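Hydrolase, alpha/beta hydrolase FOLD family (Staphylococcus aureus, PDB 2XMZ) probably catalyses the lyase step that forms 2-succinyl-6-hydroxy-2,4-cyclohexadiene-1-carboxylate during menaquinone biosynthesis. Local coordinates at residues Ser109-Glu114 and Val208-Leu213; Leu113-Pro118 and Glu216-Phe221; Ala97-Ile102 and Gln195-Trp200; Asn16-Phe21 and His44-Asp49; Gln159-Leu164 and Gly244-Val249. All coordinates share one frame; numbering follows the deposited sequence.

Contact 1: Ser109-Glu114 and Val208-Leu213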
# COMPACT_ATOMS: atom_id res chain seq x y z
N SER A 109 9.99 -12.45 -4.20
CA SER A 109 11.35 -12.58 -3.75
C SER A 109 11.58 -11.83 -2.44
O SER A 109 12.22 -12.35 -1.55
CB SER A 109 12.30 -12.07 -4.82
OG SER A 109 12.53 -13.11 -5.75
N ASN A 110 11.03 -10.62 -2.36
CA ASN A 110 11.15 -9.75 -1.18
C ASN A 110 9.83 -9.03 -0.92
O ASN A 110 8.98 -8.89 -1.83
CB ASN A 110 12.22 -8.65 -1.38
CG ASN A 110 13.58 -9.21 -1.74
OD1 ASN A 110 14.30 -9.75 -0.89
ND2 ASN A 110 13.97 -9.04 -2.99
N LEU A 111 9.68 -8.52 0.30
CA LEU A 111 8.47 -7.82 0.68
C LEU A 111 8.80 -6.49 1.32
O LEU A 111 9.69 -6.40 2.15
CB LEU A 111 7.63 -8.69 1.62
CG LEU A 111 6.27 -8.15 2.06
CD1 LEU A 111 5.27 -7.99 0.86
CD2 LEU A 111 5.70 -9.04 3.15
N ILE A 112 8.09 -5.44 0.92
CA ILE A 112 8.29 -4.14 1.56
C ILE A 112 6.95 -3.57 1.98
O ILE A 112 6.00 -3.51 1.19
CB ILE A 112 9.08 -3.09 0.71
CG1 ILE A 112 10.43 -3.65 0.28
CG2 ILE A 112 9.33 -1.84 1.56
CD1 ILE A 112 11.17 -2.81 -0.82
N LEU A 113 6.90 -3.14 3.23
CA LEU A 113 5.69 -2.67 3.85
C LEU A 113 5.92 -1.28 4.43
O LEU A 113 6.83 -1.08 5.26
CB LEU A 113 5.31 -3.64 4.99
CG LEU A 113 5.17 -5.12 4.55
CD1 LEU A 113 4.92 -5.97 5.77
CD2 LEU A 113 4.05 -5.30 3.55
N GLU A 114 5.09 -0.33 4.02
CA GLU A 114 5.18 1.02 4.52
C GLU A 114 3.89 1.37 5.22
O GLU A 114 2.80 1.36 4.62
CB GLU A 114 5.45 2.03 3.39
CG GLU A 114 5.50 3.49 3.92
CD GLU A 114 5.33 4.54 2.84
OE1 GLU A 114 5.19 4.19 1.64
OE2 GLU A 114 5.31 5.74 3.19
N VAL A 208 10.27 -14.58 3.04
CA VAL A 208 11.14 -13.77 2.18
C VAL A 208 11.71 -12.60 2.97
O VAL A 208 11.12 -12.19 3.98
CB VAL A 208 10.40 -13.29 0.88
CG1 VAL A 208 10.02 -14.50 0.00
CG2 VAL A 208 9.19 -12.42 1.19
N PRO A 209 12.87 -12.07 2.55
CA PRO A 209 13.35 -10.87 3.21
C PRO A 209 12.28 -9.77 3.17
O PRO A 209 11.70 -9.52 2.12
CB PRO A 209 14.57 -10.47 2.38
CG PRO A 209 15.09 -11.83 1.85
CD PRO A 209 13.85 -12.64 1.60
N THR A 210 12.03 -9.14 4.32
CA THR A 210 10.95 -8.15 4.45
C THR A 210 11.50 -6.87 5.08
O THR A 210 12.18 -6.92 6.12
CB THR A 210 9.78 -8.71 5.28
OG1 THR A 210 9.24 -9.86 4.61
CG2 THR A 210 8.64 -7.69 5.46
N LEU A 211 11.25 -5.74 4.42
CA LEU A 211 11.59 -4.44 5.00
C LEU A 211 10.29 -3.82 5.49
O LEU A 211 9.34 -3.72 4.75
CB LEU A 211 12.23 -3.51 3.97
CG LEU A 211 12.55 -2.08 4.43
CD1 LEU A 211 13.67 -2.03 5.52
CD2 LEU A 211 12.93 -1.21 3.23
N ILE A 212 10.26 -3.40 6.75
CA ILE A 212 9.10 -2.72 7.32
C ILE A 212 9.45 -1.28 7.68
O ILE A 212 10.45 -1.02 8.35
CB ILE A 212 8.55 -3.49 8.55
CG1 ILE A 212 8.11 -4.90 8.13
CG2 ILE A 212 7.42 -2.70 9.21
CD1 ILE A 212 8.13 -5.95 9.26
N LEU A 213 8.63 -0.35 7.19
CA LEU A 213 8.86 1.07 7.42
C LEU A 213 7.65 1.64 8.14
O LEU A 213 6.51 1.33 7.81
CB LEU A 213 9.07 1.81 6.09
CG LEU A 213 10.15 1.26 5.14
CD1 LEU A 213 10.16 2.00 3.83
CD2 LEU A 213 11.53 1.31 5.77

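Contact 2: Leu113-Pro118 and Glu216-Phe221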
# COMPACT_ATOMS: atom_id res chain seq x y z
N LEU A 113 6.90 -3.14 3.23
CA LEU A 113 5.69 -2.67 3.85
C LEU A 113 5.92 -1.28 4.43
O LEU A 113 6.83 -1.08 5.26
CB LEU A 113 5.31 -3.64 4.99
CG LEU A 113 5.17 -5.12 4.55
CD1 LEU A 113 4.92 -5.97 5.77
CD2 LEU A 113 4.05 -5.30 3.55
N GLU A 114 5.09 -0.33 4.02
CA GLU A 114 5.18 1.02 4.52
C GLU A 114 3.89 1.37 5.22
O GLU A 114 2.80 1.36 4.62
CB GLU A 114 5.45 2.03 3.39
CG GLU A 114 5.50 3.49 3.92
CD GLU A 114 5.33 4.54 2.84
OE1 GLU A 114 5.19 4.19 1.64
OE2 GLU A 114 5.31 5.74 3.19
N SER A 115 4.01 1.66 6.50
CA SER A 115 2.88 2.16 7.30
C SER A 115 1.61 1.31 7.09
O SER A 115 0.56 1.82 6.72
CB SER A 115 2.62 3.62 6.93
OG SER A 115 3.75 4.40 7.21
N THR A 116 1.72 0.01 7.34
CA THR A 116 0.59 -0.88 7.10
C THR A 116 0.32 -1.76 8.32
O THR A 116 0.99 -1.63 9.36
CB THR A 116 0.81 -1.72 5.81
OG1 THR A 116 -0.42 -2.31 5.37
CG2 THR A 116 1.88 -2.82 5.98
N SER A 117 -0.64 -2.67 8.17
CA SER A 117 -0.94 -3.63 9.22
C SER A 117 -1.49 -4.92 8.61
O SER A 117 -1.95 -4.93 7.45
CB SER A 117 -1.95 -3.05 10.22
OG SER A 117 -3.24 -3.21 9.73
N PRO A 118 -1.41 -6.02 9.37
CA PRO A 118 -1.92 -7.30 8.93
C PRO A 118 -3.40 -7.45 9.30
O PRO A 118 -3.92 -8.56 9.31
CB PRO A 118 -1.05 -8.32 9.69
CG PRO A 118 -0.13 -7.53 10.54
CD PRO A 118 -0.71 -6.16 10.66
N GLU A 216 7.98 7.86 12.45
CA GLU A 216 8.17 8.11 13.88
C GLU A 216 7.01 8.86 14.55
O GLU A 216 6.65 8.53 15.68
CB GLU A 216 9.50 8.81 14.05
CG GLU A 216 9.67 9.64 15.29
CD GLU A 216 11.08 10.10 15.43
OE1 GLU A 216 11.90 9.30 15.96
OE2 GLU A 216 11.38 11.24 15.00
N TYR A 217 6.42 9.82 13.84
CA TYR A 217 5.24 10.55 14.34
C TYR A 217 3.98 9.68 14.34
O TYR A 217 2.99 10.03 14.95
CB TYR A 217 4.96 11.81 13.52
CG TYR A 217 6.05 12.85 13.57
CD1 TYR A 217 6.95 12.90 14.63
CD2 TYR A 217 6.17 13.79 12.55
CE1 TYR A 217 7.95 13.84 14.66
CE2 TYR A 217 7.17 14.75 12.59
CZ TYR A 217 8.06 14.77 13.64
OH TYR A 217 9.04 15.73 13.65
N ASP A 218 4.03 8.56 13.64
CA ASP A 218 2.84 7.75 13.45
C ASP A 218 2.88 6.59 14.47
O ASP A 218 3.11 5.42 14.14
CB ASP A 218 2.77 7.33 11.97
CG ASP A 218 1.56 6.52 11.63
OD1 ASP A 218 0.61 6.45 12.43
OD2 ASP A 218 1.60 5.88 10.55
N GLU A 219 2.62 6.94 15.72
CA GLU A 219 2.74 6.01 16.86
C GLU A 219 2.03 4.67 16.63
O GLU A 219 2.61 3.62 16.87
CB GLU A 219 2.23 6.68 18.15
CG GLU A 219 0.73 7.12 18.13
CD GLU A 219 0.31 7.97 16.91
OE1 GLU A 219 0.73 9.14 16.78
OE2 GLU A 219 -0.47 7.46 16.08
N LYS A 220 0.79 4.72 16.15
CA LYS A 220 -0.01 3.52 15.98
C LYS A 220 0.67 2.57 15.02
O LYS A 220 0.76 1.38 15.29
CB LYS A 220 -1.42 3.87 15.50
CG LYS A 220 -2.27 2.65 15.10
CD LYS A 220 -3.62 3.10 14.50
CE LYS A 220 -4.33 1.94 13.82
NZ LYS A 220 -5.45 2.44 12.95
N PHE A 221 1.13 3.09 13.89
CA PHE A 221 1.75 2.20 12.92
C PHE A 221 3.20 1.82 13.27
O PHE A 221 3.67 0.75 12.87
CB PHE A 221 1.52 2.71 11.49
CG PHE A 221 0.10 2.53 11.02
CD1 PHE A 221 -0.88 3.49 11.33
CD2 PHE A 221 -0.29 1.37 10.35
CE1 PHE A 221 -2.20 3.32 10.93
CE2 PHE A 221 -1.60 1.19 9.94
CZ PHE A 221 -2.57 2.18 10.23
O HOH W 1 4.03 4.78 9.78
O HOH W 2 3.15 -0.47 10.31

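Contact 3: Ala97-Ile102 and Gln195-Trp200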
# COMPACT_ATOMS: atom_id res chain seq x y z
N ALA A 97 -0.39 -6.36 0.11
CA ALA A 97 0.91 -7.01 -0.08
C ALA A 97 1.13 -8.10 0.95
O ALA A 97 1.67 -9.17 0.65
CB ALA A 97 2.06 -5.98 -0.06
N LEU A 98 0.68 -7.86 2.19
CA LEU A 98 0.79 -8.93 3.20
C LEU A 98 -0.09 -10.13 2.83
O LEU A 98 0.36 -11.27 2.90
CB LEU A 98 0.36 -8.39 4.58
CG LEU A 98 1.45 -7.67 5.37
CD1 LEU A 98 0.84 -6.90 6.54
CD2 LEU A 98 2.46 -8.64 5.89
N TYR A 99 -1.32 -9.86 2.40
CA TYR A 99 -2.23 -10.92 2.00
C TYR A 99 -1.61 -11.70 0.86
O TYR A 99 -1.65 -12.96 0.83
CB TYR A 99 -3.62 -10.38 1.61
CG TYR A 99 -4.63 -11.49 1.40
CD1 TYR A 99 -5.42 -11.93 2.44
CD2 TYR A 99 -4.76 -12.12 0.16
CE1 TYR A 99 -6.36 -12.96 2.27
CE2 TYR A 99 -5.69 -13.17 -0.03
CZ TYR A 99 -6.47 -13.58 1.04
OH TYR A 99 -7.39 -14.59 0.88
N TYR A 100 -1.00 -10.97 -0.07
CA TYR A 100 -0.42 -11.60 -1.22
C TYR A 100 0.82 -12.42 -0.86
O TYR A 100 1.00 -13.49 -1.41
CB TYR A 100 -0.09 -10.61 -2.34
CG TYR A 100 0.12 -11.35 -3.63
CD1 TYR A 100 -0.96 -11.67 -4.47
CD2 TYR A 100 1.40 -11.80 -4.01
CE1 TYR A 100 -0.76 -12.37 -5.65
CE2 TYR A 100 1.60 -12.49 -5.17
CZ TYR A 100 0.51 -12.78 -5.99
OH TYR A 100 0.72 -13.48 -7.15
N ALA A 101 1.65 -11.90 0.04
CA ALA A 101 2.84 -12.65 0.50
C ALA A 101 2.46 -13.99 1.09
O ALA A 101 3.22 -14.94 1.00
CB ALA A 101 3.66 -11.83 1.52
N ILE A 102 1.28 -14.03 1.73
CA ILE A 102 0.80 -15.24 2.41
C ILE A 102 -0.02 -16.17 1.50
O ILE A 102 0.07 -17.39 1.61
CB ILE A 102 -0.06 -14.84 3.63
CG1 ILE A 102 0.81 -14.13 4.68
CG2 ILE A 102 -0.79 -16.04 4.25
CD1 ILE A 102 0.04 -13.28 5.69
N GLN A 195 -12.92 -5.75 6.87
CA GLN A 195 -13.25 -6.95 6.08
C GLN A 195 -12.09 -7.92 5.98
O GLN A 195 -12.29 -9.10 5.65
CB GLN A 195 -13.68 -6.59 4.65
CG GLN A 195 -14.80 -5.55 4.56
CD GLN A 195 -16.08 -5.97 5.22
OE1 GLN A 195 -16.84 -5.13 5.73
NE2 GLN A 195 -16.34 -7.28 5.25
N MET A 196 -10.87 -7.43 6.21
CA MET A 196 -9.68 -8.22 5.99
C MET A 196 -9.55 -9.31 7.05
O MET A 196 -9.80 -9.04 8.23
CB MET A 196 -8.48 -7.30 6.08
CG MET A 196 -7.16 -7.90 5.75
SD MET A 196 -6.00 -6.56 6.08
CE MET A 196 -4.49 -7.48 5.93
N PRO A 197 -9.16 -10.53 6.64
CA PRO A 197 -8.87 -11.51 7.68
C PRO A 197 -7.70 -11.06 8.54
O PRO A 197 -6.82 -10.31 8.07
CB PRO A 197 -8.47 -12.77 6.88
CG PRO A 197 -8.99 -12.54 5.49
CD PRO A 197 -8.84 -11.06 5.30
N ASN A 198 -7.72 -11.48 9.79
CA ASN A 198 -6.63 -11.22 10.73
C ASN A 198 -5.39 -12.02 10.30
O ASN A 198 -5.31 -13.23 10.56
CB ASN A 198 -7.07 -11.64 12.14
CG ASN A 198 -5.91 -11.73 13.12
OD1 ASN A 198 -4.89 -11.07 12.95
ND2 ASN A 198 -6.08 -12.54 14.16
N LEU A 199 -4.43 -11.35 9.67
CA LEU A 199 -3.23 -12.04 9.14
C LEU A 199 -2.09 -12.13 10.16
O LEU A 199 -1.00 -12.65 9.85
CB LEU A 199 -2.75 -11.37 7.85
CG LEU A 199 -3.72 -11.37 6.66
CD1 LEU A 199 -3.05 -10.64 5.49
CD2 LEU A 199 -4.10 -12.78 6.25
N TRP A 200 -2.35 -11.64 11.37
CA TRP A 200 -1.35 -11.66 12.44
C TRP A 200 -0.75 -13.06 12.67
O TRP A 200 0.46 -13.19 12.71
CB TRP A 200 -1.93 -11.06 13.74
CG TRP A 200 -1.97 -9.55 13.70
CD1 TRP A 200 -3.06 -8.77 13.42
CD2 TRP A 200 -0.87 -8.66 13.92
NE1 TRP A 200 -2.70 -7.43 13.49
CE2 TRP A 200 -1.37 -7.34 13.78
CE3 TRP A 200 0.49 -8.84 14.21
CZ2 TRP A 200 -0.55 -6.21 13.93
CZ3 TRP A 200 1.30 -7.71 14.36
CH2 TRP A 200 0.78 -6.42 14.23

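Contact 4: Asn16-Phe21 and His44-Asp49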
# COMPACT_ATOMS: atom_id res chain seq x y z
N ASN A 16 17.12 -8.71 -13.59
CA ASN A 16 16.05 -9.64 -13.26
C ASN A 16 15.18 -9.19 -12.11
O ASN A 16 14.32 -9.95 -11.66
CB ASN A 16 16.61 -11.04 -12.99
CG ASN A 16 16.15 -12.04 -14.03
OD1 ASN A 16 16.62 -12.03 -15.19
ND2 ASN A 16 15.21 -12.90 -13.64
N GLN A 17 15.40 -7.96 -11.65
CA GLN A 17 14.71 -7.42 -10.49
C GLN A 17 13.51 -6.57 -10.91
O GLN A 17 13.63 -5.67 -11.76
CB GLN A 17 15.67 -6.61 -9.58
CG GLN A 17 16.90 -7.38 -9.07
CD GLN A 17 16.59 -8.44 -8.02
OE1 GLN A 17 16.99 -9.59 -8.16
NE2 GLN A 17 15.91 -8.04 -6.95
N VAL A 18 12.35 -6.89 -10.35
CA VAL A 18 11.15 -6.11 -10.63
C VAL A 18 10.58 -5.65 -9.30
O VAL A 18 10.38 -6.46 -8.40
CB VAL A 18 10.11 -6.91 -11.44
CG1 VAL A 18 8.89 -6.03 -11.76
CG2 VAL A 18 10.73 -7.43 -12.72
N LEU A 19 10.37 -4.34 -9.16
CA LEU A 19 9.81 -3.76 -7.95
C LEU A 19 8.38 -3.33 -8.24
O LEU A 19 8.14 -2.52 -9.15
CB LEU A 19 10.69 -2.58 -7.48
CG LEU A 19 10.26 -1.73 -6.29
CD1 LEU A 19 10.08 -2.52 -5.00
CD2 LEU A 19 11.27 -0.59 -6.08
N VAL A 20 7.43 -3.88 -7.48
CA VAL A 20 6.01 -3.73 -7.75
C VAL A 20 5.41 -2.88 -6.63
O VAL A 20 5.45 -3.27 -5.46
CB VAL A 20 5.28 -5.08 -7.82
CG1 VAL A 20 3.79 -4.89 -8.14
CG2 VAL A 20 5.93 -6.02 -8.89
N PHE A 21 4.88 -1.71 -7.01
CA PHE A 21 4.33 -0.75 -6.04
C PHE A 21 2.82 -0.82 -5.95
O PHE A 21 2.12 -0.68 -6.98
CB PHE A 21 4.69 0.69 -6.41
CG PHE A 21 6.11 1.05 -6.13
CD1 PHE A 21 6.48 1.50 -4.88
CD2 PHE A 21 7.07 0.97 -7.13
CE1 PHE A 21 7.81 1.85 -4.60
CE2 PHE A 21 8.39 1.35 -6.89
CZ PHE A 21 8.76 1.78 -5.62
N HIS A 44 13.50 -2.91 -12.80
CA HIS A 44 12.21 -2.80 -13.48
C HIS A 44 11.19 -2.37 -12.44
O HIS A 44 11.23 -2.82 -11.30
CB HIS A 44 11.78 -4.12 -14.11
CG HIS A 44 12.72 -4.63 -15.16
ND1 HIS A 44 12.92 -3.98 -16.35
CD2 HIS A 44 13.49 -5.74 -15.19
CE1 HIS A 44 13.78 -4.66 -17.08
NE2 HIS A 44 14.14 -5.74 -16.40
N VAL A 45 10.27 -1.50 -12.84
CA VAL A 45 9.24 -1.03 -11.90
C VAL A 45 7.86 -1.24 -12.47
O VAL A 45 7.61 -0.92 -13.64
CB VAL A 45 9.42 0.48 -11.50
CG1 VAL A 45 8.22 0.97 -10.66
CG2 VAL A 45 10.74 0.72 -10.76
N ILE A 46 6.97 -1.78 -11.64
CA ILE A 46 5.56 -1.90 -11.96
C ILE A 46 4.77 -1.14 -10.91
O ILE A 46 5.04 -1.21 -9.72
CB ILE A 46 5.07 -3.37 -11.97
CG1 ILE A 46 5.77 -4.15 -13.08
CG2 ILE A 46 3.54 -3.44 -12.15
CD1 ILE A 46 5.57 -5.66 -12.96
N THR A 47 3.77 -0.39 -11.37
CA THR A 47 2.82 0.19 -10.45
C THR A 47 1.50 -0.43 -10.81
O THR A 47 1.24 -0.65 -11.99
CB THR A 47 2.76 1.72 -10.56
OG1 THR A 47 2.40 2.09 -11.89
CG2 THR A 47 4.11 2.37 -10.17
N ILE A 48 0.68 -0.69 -9.79
CA ILE A 48 -0.64 -1.27 -9.97
C ILE A 48 -1.65 -0.41 -9.20
O ILE A 48 -1.48 -0.12 -8.01
CB ILE A 48 -0.71 -2.72 -9.46
CG1 ILE A 48 0.37 -3.59 -10.13
CG2 ILE A 48 -2.11 -3.32 -9.71
CD1 ILE A 48 0.52 -5.01 -9.47
N ASP A 49 -2.69 -0.02 -9.91
CA ASP A 49 -3.86 0.59 -9.31
C ASP A 49 -4.79 -0.50 -8.79
O ASP A 49 -5.19 -1.38 -9.54
CB ASP A 49 -4.59 1.45 -10.35
CG ASP A 49 -3.91 2.78 -10.58
OD1 ASP A 49 -3.01 3.12 -9.79
OD2 ASP A 49 -4.26 3.47 -11.56
O HOH W 3 0.60 1.78 -6.97

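Contact 5: Gln159-Leu164 and Gly244-Val249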
# COMPACT_ATOMS: atom_id res chain seq x y z
N GLN A 159 -2.12 14.33 10.46
CA GLN A 159 -1.76 15.64 11.01
C GLN A 159 -0.39 16.14 10.51
O GLN A 159 -0.23 17.32 10.22
CB GLN A 159 -1.81 15.60 12.55
CG GLN A 159 -1.62 16.93 13.21
CD GLN A 159 -1.80 16.87 14.71
OE1 GLN A 159 -1.84 17.91 15.38
NE2 GLN A 159 -1.91 15.66 15.26
N SER A 160 0.57 15.22 10.40
CA SER A 160 1.92 15.57 9.96
C SER A 160 1.94 16.15 8.54
O SER A 160 2.85 16.90 8.19
CB SER A 160 2.84 14.35 10.02
OG SER A 160 2.47 13.43 9.00
N GLN A 161 0.93 15.85 7.73
CA GLN A 161 0.86 16.41 6.37
C GLN A 161 0.61 17.91 6.34
O GLN A 161 0.98 18.58 5.37
CB GLN A 161 -0.19 15.69 5.53
CG GLN A 161 0.16 14.23 5.25
CD GLN A 161 -0.77 13.56 4.27
OE1 GLN A 161 -1.70 14.19 3.73
NE2 GLN A 161 -0.52 12.28 4.01
N LEU A 162 -0.02 18.45 7.39
CA LEU A 162 -0.36 19.87 7.45
C LEU A 162 0.91 20.73 7.45
O LEU A 162 0.86 21.95 7.23
CB LEU A 162 -1.21 20.18 8.69
CG LEU A 162 -2.54 19.43 8.82
CD1 LEU A 162 -2.98 19.43 10.29
CD2 LEU A 162 -3.63 20.02 7.91
N GLU A 163 2.03 20.06 7.66
CA GLU A 163 3.34 20.68 7.68
C GLU A 163 4.09 20.59 6.34
O GLU A 163 5.16 21.17 6.18
CB GLU A 163 4.18 20.07 8.81
CG GLU A 163 3.81 20.57 10.20
CD GLU A 163 4.27 22.00 10.43
OE1 GLU A 163 3.60 22.94 9.94
OE2 GLU A 163 5.30 22.17 11.11
N LEU A 164 3.52 19.86 5.38
CA LEU A 164 4.17 19.66 4.08
C LEU A 164 4.16 20.92 3.23
O LEU A 164 3.36 21.82 3.48
CB LEU A 164 3.53 18.48 3.33
CG LEU A 164 3.87 17.12 3.94
CD1 LEU A 164 3.05 16.01 3.33
CD2 LEU A 164 5.39 16.82 3.88
N GLY A 244 5.20 11.16 9.35
CA GLY A 244 3.99 10.46 9.74
C GLY A 244 3.71 9.25 8.88
O GLY A 244 4.62 8.48 8.53
N HIS A 245 2.45 9.09 8.52
CA HIS A 245 1.98 7.87 7.89
C HIS A 245 2.54 7.68 6.48
O HIS A 245 3.05 6.60 6.14
CB HIS A 245 0.46 7.87 7.86
CG HIS A 245 -0.14 6.52 7.61
ND1 HIS A 245 -0.05 5.49 8.53
CD2 HIS A 245 -0.86 6.05 6.57
CE1 HIS A 245 -0.68 4.43 8.04
NE2 HIS A 245 -1.20 4.75 6.87
N THR A 246 2.45 8.72 5.66
CA THR A 246 2.87 8.63 4.25
C THR A 246 4.33 9.07 4.12
O THR A 246 4.64 10.15 3.59
CB THR A 246 1.97 9.45 3.32
OG1 THR A 246 0.61 9.36 3.75
CG2 THR A 246 2.08 8.96 1.88
N ILE A 247 5.22 8.21 4.60
CA ILE A 247 6.65 8.45 4.58
C ILE A 247 7.16 8.77 3.17
O ILE A 247 7.92 9.72 2.99
CB ILE A 247 7.46 7.25 5.08
CG1 ILE A 247 6.90 6.68 6.39
CG2 ILE A 247 8.95 7.64 5.24
CD1 ILE A 247 7.42 5.27 6.70
N HIS A 248 6.73 8.00 2.17
CA HIS A 248 7.26 8.17 0.80
C HIS A 248 6.98 9.55 0.22
O HIS A 248 7.57 9.96 -0.79
CB HIS A 248 6.81 7.03 -0.15
CG HIS A 248 5.35 7.00 -0.49
ND1 HIS A 248 4.46 6.14 0.11
CD2 HIS A 248 4.64 7.69 -1.41
CE1 HIS A 248 3.26 6.33 -0.39
NE2 HIS A 248 3.34 7.26 -1.33
N VAL A 249 6.08 10.29 0.87
CA VAL A 249 5.80 11.67 0.45
C VAL A 249 6.48 12.71 1.35
O VAL A 249 6.83 13.80 0.88
CB VAL A 249 4.28 11.91 0.43
CG1 VAL A 249 3.97 13.38 0.30
CG2 VAL A 249 3.66 11.18 -0.74
O HOH W 4 0.64 11.41 8.63
O HOH W 5 1.66 11.42 6.17
O HOH W 6 -1.23 10.43 1.92

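Contact 1: Ser109-Glu114 and Val208-Leu213
Leu111 carries CG anti to its backbone N (chi1 -176°), and Thr210 carries CG2 anti to its own; the two side chains lie side by side on one face of the sheet, Leu111 CD2 4.0 Å from Thr210 CG2. Thr210 OG1, 3.6 Å from Leu111 CB, donates to Val208 O from above that carbonyl's plane. On the other face Ile112 CG2 meets Leu211 CD2 at 4.0 Å. The backbones illustrate parallel pairing, their axes only 6° apart: Leu111 and Leu113 donate to Pro209 O and Leu211 O, and receive from Leu211 N and Leu213 N, the last bond spanning 2.7 Å between Leu213 N and Leu113 O. Nearby, Asn110 OD1 rests 3.4 Å from Pro209 CB. Strands 110-114 and 210-215 lie inside the central sheet of the alpha/beta hydrolase fold. Strand 84-90 borders 110-114 across from 210-215, helix 252-266 covers the Ile112 and Glu114 face, and helices 92-103 and 219-231 cover the face of Leu111, Leu113 and Ile212.

Contact 2: Leu113-Pro118 and Glu216-Phe221
The ring of Phe221 meets Thr116 edge-on: CD2 lies 3.4 Å from Thr116 O, near the ring plane, and 3.8 Å from Ser115 O, which approaches obliquely. Phe221 holds CG anti to its carbonyl carbon (chi1 -72°), from where the ring reaches the turn after strand 110-114. Two waters bridge the segments as well. One donates to Ser115 OG at 2.6 Å and to Asp218 OD2 at 2.8 Å, linking side chains that are themselves 4.2 Å apart, OG to OD2. The other donates to Thr116 O at 2.6 Å and to Phe221 O at 2.9 Å, tying backbone to backbone where the ring edge already touches. Ser117 N is buried here with no partner in the model.

Behind this shell stands His245: its ND1 is hydrogen-bonded to Asp218 OD2, its carbonyl O accepts from Ser115 OG, and its ring meets Phe221 edge-to-face. The arrangement is consistent with Asp218 being the acid of a Ser-His-Asp triad with Ser91, whose carbonyl O receives Thr116 OG1. Asp218 also occupies the N-cap position of helix 219-231. The contact therefore joins the C-terminal end of strand 110-114 to the first turn of that helix, with Tyr90 of strand 84-90 beside Ser115 and helix 92-103 touching Thr116 and Pro118.

Contact 3: Ala97-Ile102 and Gln195-Trp200
Leu199 drives a methyl against helix backbone: its CD1 sits 3.6 Å from both the N and the CA of Tyr99, closer than it comes to any side chain of 97-102. CG stands anti to the carbonyl carbon (chi1 -62°), and with chi2 179° this places CD1 over the backbone of Tyr99. Around it lie side chains of Leu98, Tyr99 and Ile102. Tyr99 CB is 3.9 Å from Leu199 CD1, while Leu199 CD2 is 4.1 Å from Tyr99 CD1, the two side chains crossing at about a right angle. Ile102 slides past Leu199 in the opposite direction, its CD1 4.0 Å from Leu199 CB, and Leu98 CB adds a touch on CD1. Two residues earlier, Pro197 CG reaches the edge of the Tyr99 ring, 4.2 Å from CE1.

The loop after helix 181-191 thus packs on helix 92-103, which follows the probable nucleophile elbow of the alpha/beta hydrolase fold. The loop is also held by polar bonds: Trp200 N donates to Asn198 OD1 from well above the amide plane, an Asx turn, Leu199 pairs by backbone with Pro118, and Trp200 NE1 binds Gly119 O. Across the interface itself the side-chain contacts are apolar and no polar bond joins the two segments, which implies that shape and burial of Leu199, rather than directed bonds, join loop to helix.

Contact 4: Asn16-Phe21 and His44-Asp49
Ile46 packs against two valines of the neighbouring strand. Its CB is 4.2 Å from Val20 CG2; chi1 of -65° turns CG1 anti to the carbonyl carbon and sets it 3.9 Å from Val18 CG1, and CD1 at the tip closes to 3.5 Å on that same Val18 methyl while also touching Val20 CG2. Two residues on, Ile48 CD1 meets Val20 CG1 obliquely, also at 3.5 Å. The strands are the two arms of a beta-alpha-beta unit (strand 17-22, helix 36-40, strand 44-48); they run parallel and cross at -22°, five backbone hydrogen bonds linking them from Gln17 O to Ile48 N. On the helix 36-40 side, Val45 CG1 lies in the plane of the Phe21 ring at its edge, 3.7 Å from CD2. Near the C-terminal ends a water donates to Phe21 O at 2.9 Å and to Ile48 O. His44 CB, where pairing begins, is 3.4 Å from Gln17 O, and its ring meets Phe8 of strand 6-9.

Contact 5: Gln159-Leu164 and Gly244-Val249
Ser160 and Gln161 meet Gly244 and Thr246 in a largely water-mediated contact between the helical lid and the histidine loop of an alpha/beta hydrolase. The lid's helices are inserted between strands 110-114 and 210-215, and the 3-10 segment 159-163 links helices 145-152 and 166-177. Ser160 OG comes to 3.4 Å from Gly244 CA, where glycine has no side chain. The same OG accepts from a water at 2.8 Å, which takes the N-H of His245, and it is also bonded to Glu250 OE2. Gln161 reaches over with its chain extended beyond CG, and its NE2 donates to two waters. One, 2.9 Å from Thr246 N, takes that N-H; the other is bonded to Thr246 OG1, whose further partner is Tyr90 OH. Thr246 centres an inverse gamma turn and precedes helix 247-250. His245 is bonded through ND1 to Asp218 and through NE2 to Ser91 OG, consistent with the histidine of a catalytic triad; the bridges thus connect the lid to the backbone N-H groups of His245 and Thr246. Farther along both segments, Leu164 and Val249 cross at about a right angle, CD1 of the leucine 4.1 Å from CG1 of the valine.

In the fold
Contacts 1 and 4 illustrate one sheet paired at two places, their centres about 14 Å apart with strand 84-90 between them. Along the chain contact 4 closes before the others open, whereas the segments of contacts 1, 3 and 5 interleave, and contact 2 also crosses 3 and 5. Contact 2 continues contact 1 past the strand ends, sharing Leu113 and Glu114, and its centre lies about 12 Å from that of contact 5. There Glu114 OE1 bonds His248 ND1, connecting sheet to histidine loop. Contact 3 packs against contacts 1 and 2, chiefly through Leu98, Ala97 and Ala101, about 25 Å from contact 5, centre to centre. Contacts 2 and 5 thus bring the probable triad's acid and histidine together beyond the C-terminal ends of the parallel strands.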